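Local coordinates for protein endoribonuclease (Porcine reproductive and respiratory syndrome virus, PDB 5DA1) that probably cleaves viral polyuridine-containing RNA as a nidoviral uridylate-specific endoribonuclease and, as a dimer, antagonises the host beta-interferon response, at residues 189-201 with 210-223. Residues are numbered along the deposited sequence; the frame is centred on the assembly and turned at random.
Sequences YLHPETQSRCWKV and LMVWKDKTAYFQLE
R197 and V212, and then W199 and L210, form two hydrogen-bonded pairs of an antiparallel ladder, with the non-hydrogen-bonded pair C198–M211 between them. The N-to-C directions of strands 197-201 and 210-213 make an angle of 150°. V212 N donates to R197 O at 3.0 Å.

Because neighbouring residues of a strand face opposite ways, R197, W199, L210 and V212 share one face of the ladder, and C198 and M211 the other. Beside L210 and V212 lies W199, whose indole meets V212 CG2 at its edge, 3.7 Å from CD1. Y189 CD1 lies over one face of that indole near its rim, and R197 CG over the opposite face, while Y189 CB rests 4.0 Å from L210 CD2. V201 sets CG2 against L210 CB and meets the edge of the F220 ring with CB. On the other side of the ladder, C198 SG touches M211 SD in an apolar contact. Nearby, S196 CB sits over the six-membered ring of W213, a CH-pi contact 4.2 Å from the centroid.

Past the strand end, K214 reaches into the 192-194 loop. CG stands anti to the backbone N (chi1 177°), and bends at the next three torsions curl the chain past P192, whose CD lies 3.6 Å from K214 CB. NZ donates to the carbonyls of P192 and E193, and weakly to T194 O; three backbone carbonyls thus face one ammonium.

L190 CD2 meets A218 CB on strand 217-221; the A218 side chain lies about 6 Å from that of H144, a predicted active-site residue. Together these contacts join the 189-196 loop to a three-stranded antiparallel meander, with a classic beta bulge in which K216 and T217 both face W213, in the EndoU-family domain.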
loop_
_atom_site.group_PDB
_atom_site.type_symbol
_atom_site.label_atom_id
_atom_site.label_comp_id
_atom_site.label_asym_id
_atom_site.label_seq_id
_atom_site.Cartn_x
_atom_site.Cartn_y
_atom_site.Cartn_z
ATOM N N TYR A 189 3.088 20.481 -18.907
ATOM C CA TYR A 189 2.762 21.140 -17.638
ATOM C C TYR A 189 3.955 21.431 -16.722
ATOM O O TYR A 189 3.807 22.039 -15.658
ATOM C CB TYR A 189 1.805 20.266 -16.859
ATOM C CG TYR A 189 0.541 19.887 -17.567
ATOM C CD1 TYR A 189 -0.570 20.750 -17.563
ATOM C CD2 TYR A 189 0.418 18.649 -18.206
ATOM C CE1 TYR A 189 -1.772 20.399 -18.182
ATOM C CE2 TYR A 189 -0.792 18.287 -18.839
ATOM C CZ TYR A 189 -1.881 19.170 -18.817
ATOM O OH TYR A 189 -3.071 18.835 -19.435
ATOM N N LEU A 190 5.133 20.986 -17.116
ATOM C CA LEU A 190 6.236 20.958 -16.175
ATOM C C LEU A 190 7.111 22.200 -16.244
ATOM O O LEU A 190 8.054 22.353 -15.462
ATOM C CB LEU A 190 7.050 19.665 -16.350
ATOM C CG LEU A 190 6.267 18.348 -16.113
ATOM C CD1 LEU A 190 7.182 17.166 -16.071
ATOM C CD2 LEU A 190 5.394 18.377 -14.850
ATOM N N HIS A 191 6.771 23.106 -17.157
ATOM C CA HIS A 191 7.639 24.231 -17.470
ATOM C C HIS A 191 6.830 25.497 -17.632
ATOM O O HIS A 191 6.549 25.924 -18.759
ATOM C CB HIS A 191 8.437 23.917 -18.728
ATOM C CG HIS A 191 8.992 22.533 -18.734
ATOM N ND1 HIS A 191 9.954 22.118 -17.837
ATOM C CD2 HIS A 191 8.686 21.449 -19.489
ATOM C CE1 HIS A 191 10.236 20.843 -18.050
ATOM N NE2 HIS A 191 9.481 20.412 -19.048
ATOM N N PRO A 192 6.415 26.081 -16.496
ATOM C CA PRO A 192 5.758 27.395 -16.460
ATOM C C PRO A 192 6.734 28.506 -16.047
ATOM O O PRO A 192 7.874 28.218 -15.624
ATOM C CB PRO A 192 4.691 27.214 -15.378
ATOM C CG PRO A 192 5.324 26.224 -14.407
ATOM C CD PRO A 192 6.372 25.418 -15.177
ATOM N N GLU A 193 6.283 29.754 -16.167
ATOM C CA GLU A 193 7.103 30.906 -15.784
ATOM C C GLU A 193 6.964 31.228 -14.279
ATOM O O GLU A 193 7.976 31.425 -13.600
ATOM C CB GLU A 193 6.847 32.122 -16.729
ATOM C CG GLU A 193 6.897 33.569 -16.097
ATOM C CD GLU A 193 8.303 34.073 -15.611
ATOM O OE1 GLU A 193 9.327 33.335 -15.686
ATOM O OE2 GLU A 193 8.365 35.241 -15.141
ATOM N N THR A 194 5.730 31.244 -13.764
ATOM C CA THR A 194 5.473 31.603 -12.353
ATOM C C THR A 194 6.119 30.640 -11.333
ATOM O O THR A 194 6.622 29.579 -11.708
ATOM C CB THR A 194 3.963 31.735 -12.082
ATOM O OG1 THR A 194 3.288 30.626 -12.674
ATOM C CG2 THR A 194 3.422 33.005 -12.701
ATOM N N GLN A 195 6.115 31.005 -10.054
ATOM C CA GLN A 195 6.707 30.134 -9.008
ATOM C C GLN A 195 5.933 28.787 -8.786
ATOM O O GLN A 195 6.517 27.746 -8.423
ATOM C CB GLN A 195 6.910 30.925 -7.690
ATOM C CG GLN A 195 8.164 30.534 -6.862
ATOM C CD GLN A 195 9.515 30.551 -7.651
ATOM O OE1 GLN A 195 9.569 30.804 -8.867
ATOM N NE2 GLN A 195 10.607 30.268 -6.936
ATOM N N SER A 196 4.624 28.835 -9.028
ATOM C CA SER A 196 3.751 27.691 -8.890
ATOM C C SER A 196 2.600 27.832 -9.876
ATOM O O SER A 196 2.330 28.925 -10.362
ATOM C CB SER A 196 3.222 27.604 -7.455
ATOM O OG SER A 196 2.019 28.332 -7.283
ATOM N N ARG A 197 1.924 26.728 -10.177
ATOM C CA ARG A 197 0.712 26.773 -10.993
ATOM C C ARG A 197 -0.168 25.542 -10.733
ATOM O O ARG A 197 0.345 24.462 -10.433
ATOM C CB ARG A 197 1.079 26.906 -12.476
ATOM C CG ARG A 197 0.112 26.265 -13.441
ATOM C CD ARG A 197 -1.111 27.118 -13.734
ATOM N NE ARG A 197 -0.984 27.834 -15.004
ATOM C CZ ARG A 197 -2.005 28.110 -15.819
ATOM N NH1 ARG A 197 -3.240 27.716 -15.516
ATOM N NH2 ARG A 197 -1.795 28.772 -16.948
ATOM N N CYS A 198 -1.484 25.727 -10.834
ATOM C CA CYS A 198 -2.424 24.627 -10.709
ATOM C C CYS A 198 -3.163 24.380 -11.963
ATOM O O CYS A 198 -3.990 25.183 -12.381
ATOM C CB CYS A 198 -3.454 24.902 -9.656
ATOM S SG CYS A 198 -2.693 24.780 -8.123
ATOM N N TRP A 199 -2.912 23.222 -12.530
ATOM C CA TRP A 199 -3.602 22.838 -13.705
ATOM C C TRP A 199 -4.881 22.091 -13.391
ATOM O O TRP A 199 -5.018 21.453 -12.353
ATOM C CB TRP A 199 -2.677 21.979 -14.508
ATOM C CG TRP A 199 -1.423 22.708 -14.883
ATOM C CD1 TRP A 199 -0.180 22.578 -14.313
ATOM C CD2 TRP A 199 -1.290 23.672 -15.917
ATOM N NE1 TRP A 199 0.720 23.390 -14.949
ATOM C CE2 TRP A 199 0.067 24.076 -15.939
ATOM C CE3 TRP A 199 -2.180 24.219 -16.844
ATOM C CZ2 TRP A 199 0.554 25.014 -16.844
ATOM C CZ3 TRP A 199 -1.702 25.150 -17.747
ATOM C CH2 TRP A 199 -0.337 25.541 -17.741
ATOM N N LYS A 200 -5.837 22.203 -14.290
ATOM C CA LYS A 200 -6.923 21.272 -14.319
ATOM C C LYS A 200 -6.597 20.291 -15.419
ATOM O O LYS A 200 -6.214 20.685 -16.512
ATOM C CB LYS A 200 -8.238 21.993 -14.544
ATOM C CG LYS A 200 -8.620 22.778 -13.308
ATOM C CD LYS A 200 -10.049 23.224 -13.374
ATOM C CE LYS A 200 -10.672 23.211 -11.971
ATOM N NZ LYS A 200 -12.179 23.320 -12.043
ATOM N N VAL A 201 -6.678 19.004 -15.092
ATOM C CA VAL A 201 -6.319 17.935 -16.015
ATOM C C VAL A 201 -7.380 16.845 -15.964
ATOM O O VAL A 201 -7.944 16.560 -14.917
ATOM C CB VAL A 201 -4.954 17.305 -15.682
ATOM C CG1 VAL A 201 -4.500 16.430 -16.803
ATOM C CG2 VAL A 201 -3.912 18.363 -15.433
ATOM N N LEU A 210 -3.622 19.348 -10.791
ATOM C CA LEU A 210 -2.197 19.032 -10.729
ATOM C C LEU A 210 -1.365 20.239 -10.226
ATOM O O LEU A 210 -1.303 21.244 -10.909
ATOM C CB LEU A 210 -1.721 18.585 -12.117
ATOM C CG LEU A 210 -0.210 18.499 -12.410
ATOM C CD1 LEU A 210 0.509 17.446 -11.556
ATOM C CD2 LEU A 210 0.063 18.220 -13.869
ATOM N N MET A 211 -0.746 20.161 -9.044
ATOM C CA MET A 211 0.143 21.242 -8.607
ATOM C C MET A 211 1.534 21.070 -9.187
ATOM O O MET A 211 2.091 19.984 -9.178
ATOM C CB MET A 211 0.315 21.348 -7.093
ATOM C CG MET A 211 -0.858 21.120 -6.231
ATOM S SD MET A 211 -2.411 21.487 -6.978
ATOM C CE MET A 211 -3.367 20.077 -6.445
ATOM N N VAL A 212 2.101 22.164 -9.670
ATOM C CA VAL A 212 3.484 22.154 -10.110
ATOM C C VAL A 212 4.278 23.266 -9.410
ATOM O O VAL A 212 3.822 24.408 -9.332
ATOM C CB VAL A 212 3.591 22.322 -11.621
ATOM C CG1 VAL A 212 5.029 22.103 -12.060
ATOM C CG2 VAL A 212 2.669 21.355 -12.334
ATOM N N TRP A 213 5.448 22.923 -8.885
ATOM C CA TRP A 213 6.366 23.909 -8.360
ATOM C C TRP A 213 7.668 23.831 -9.161
ATOM O O TRP A 213 8.554 23.021 -8.873
ATOM C CB TRP A 213 6.631 23.675 -6.884
ATOM C CG TRP A 213 5.401 23.582 -6.030
ATOM C CD1 TRP A 213 4.543 22.524 -5.939
ATOM C CD2 TRP A 213 4.920 24.567 -5.101
ATOM N NE1 TRP A 213 3.549 22.792 -5.025
ATOM C CE2 TRP A 213 3.759 24.038 -4.496
ATOM C CE3 TRP A 213 5.352 25.849 -4.731
ATOM C CZ2 TRP A 213 3.022 24.748 -3.548
ATOM C CZ3 TRP A 213 4.629 26.548 -3.794
ATOM C CH2 TRP A 213 3.475 26.001 -3.211
ATOM N N LYS A 214 7.753 24.674 -10.186
ATOM C CA LYS A 214 8.890 24.707 -11.117
ATOM C C LYS A 214 10.136 25.192 -10.370
ATOM O O LYS A 214 10.046 26.160 -9.603
ATOM C CB LYS A 214 8.535 25.643 -12.288
ATOM C CG LYS A 214 9.616 25.901 -13.368
ATOM C CD LYS A 214 10.593 27.068 -13.008
ATOM C CE LYS A 214 9.897 28.397 -12.617
ATOM N NZ LYS A 214 9.365 29.114 -13.806
ATOM N N ASP A 215 11.272 24.507 -10.522
ATOM C CA ASP A 215 11.353 23.177 -11.093
ATOM C C ASP A 215 11.715 22.348 -9.868
ATOM O O ASP A 215 12.867 21.919 -9.704
ATOM C CB ASP A 215 12.485 23.062 -12.139
ATOM C CG ASP A 215 12.862 24.409 -12.793
ATOM O OD1 ASP A 215 13.344 25.319 -12.077
ATOM O OD2 ASP A 215 12.700 24.561 -14.027
ATOM N N LYS A 216 10.751 22.163 -8.973
ATOM C CA LYS A 216 11.018 21.442 -7.736
ATOM C C LYS A 216 10.170 20.135 -7.628
ATOM O O LYS A 216 10.732 19.018 -7.542
ATOM C CB LYS A 216 10.887 22.374 -6.511
ATOM C CG LYS A 216 11.346 23.856 -6.753
ATOM C CD LYS A 216 11.492 24.670 -5.437
ATOM C CE LYS A 216 12.964 24.702 -4.943
ATOM N NZ LYS A 216 13.103 24.630 -3.441
ATOM N N THR A 217 8.838 20.249 -7.671
ATOM C CA THR A 217 7.989 19.063 -7.538
ATOM C C THR A 217 6.674 19.191 -8.319
ATOM O O THR A 217 6.419 20.211 -8.947
ATOM C CB THR A 217 7.762 18.690 -6.039
ATOM O OG1 THR A 217 7.251 17.352 -5.942
ATOM C CG2 THR A 217 6.798 19.685 -5.339
ATOM N N ALA A 218 5.857 18.143 -8.293
ATOM C CA ALA A 218 4.660 18.080 -9.116
ATOM C C ALA A 218 3.852 16.886 -8.708
ATOM O O ALA A 218 4.345 15.771 -8.684
ATOM C CB ALA A 218 5.008 17.986 -10.606
ATOM N N TYR A 219 2.596 17.123 -8.389
ATOM C CA TYR A 219 1.776 16.067 -7.902
ATOM C C TYR A 219 0.319 16.319 -8.207
ATOM O O TYR A 219 -0.125 17.449 -8.304
ATOM C CB TYR A 219 2.002 15.880 -6.413
ATOM C CG TYR A 219 1.663 17.084 -5.569
ATOM C CD1 TYR A 219 0.364 17.348 -5.203
ATOM C CD2 TYR A 219 2.663 17.925 -5.103
ATOM C CE1 TYR A 219 0.067 18.430 -4.417
ATOM C CE2 TYR A 219 2.383 19.021 -4.334
ATOM C CZ TYR A 219 1.091 19.280 -3.981
ATOM O OH TYR A 219 0.809 20.383 -3.187
ATOM N N PHE A 220 -0.410 15.225 -8.382
ATOM C CA PHE A 220 -1.822 15.244 -8.671
ATOM C C PHE A 220 -2.599 15.309 -7.392
ATOM O O PHE A 220 -2.079 15.029 -6.325
ATOM C CB PHE A 220 -2.203 13.979 -9.444
ATOM C CG PHE A 220 -2.012 14.097 -10.914
ATOM C CD1 PHE A 220 -2.735 15.037 -11.648
ATOM C CD2 PHE A 220 -1.104 13.294 -11.570
ATOM C CE1 PHE A 220 -2.570 15.161 -13.008
ATOM C CE2 PHE A 220 -0.920 13.413 -12.956
ATOM C CZ PHE A 220 -1.651 14.344 -13.670
ATOM N N GLN A 221 -3.862 15.682 -7.499
ATOM C CA GLN A 221 -4.745 15.619 -6.358
ATOM C C GLN A 221 -6.200 15.660 -6.790
ATOM O O GLN A 221 -6.515 16.281 -7.802
ATOM C CB GLN A 221 -4.452 16.769 -5.434
ATOM C CG GLN A 221 -4.742 16.478 -4.024
ATOM C CD GLN A 221 -4.209 17.569 -3.168
ATOM O OE1 GLN A 221 -3.000 17.623 -2.909
ATOM N NE2 GLN A 221 -5.093 18.490 -2.745
ATOM N N LEU A 222 -7.065 15.001 -6.013
ATOM C CA LEU A 222 -8.511 14.985 -6.225
ATOM C C LEU A 222 -9.203 16.262 -5.735
ATOM O O LEU A 222 -8.685 16.964 -4.854
ATOM C CB LEU A 222 -9.148 13.804 -5.500
ATOM C CG LEU A 222 -8.814 12.383 -5.915
ATOM C CD1 LEU A 222 -9.491 11.381 -4.968
ATOM C CD2 LEU A 222 -9.214 12.161 -7.371
ATOM N N GLU A 223 -10.402 16.498 -6.277
ATOM C CA GLU A 223 -11.183 17.702 -6.055
ATOM C C GLU A 223 -12.313 17.548 -5.043
ATOM O O GLU A 223 -12.506 16.491 -4.446
ATOM C CB GLU A 223 -11.758 18.157 -7.388
ATOM C CG GLU A 223 -10.660 18.470 -8.413
ATOM C CD GLU A 223 -11.170 19.110 -9.696
ATOM O OE1 GLU A 223 -12.389 19.019 -9.961
ATOM O OE2 GLU A 223 -10.339 19.691 -10.442
#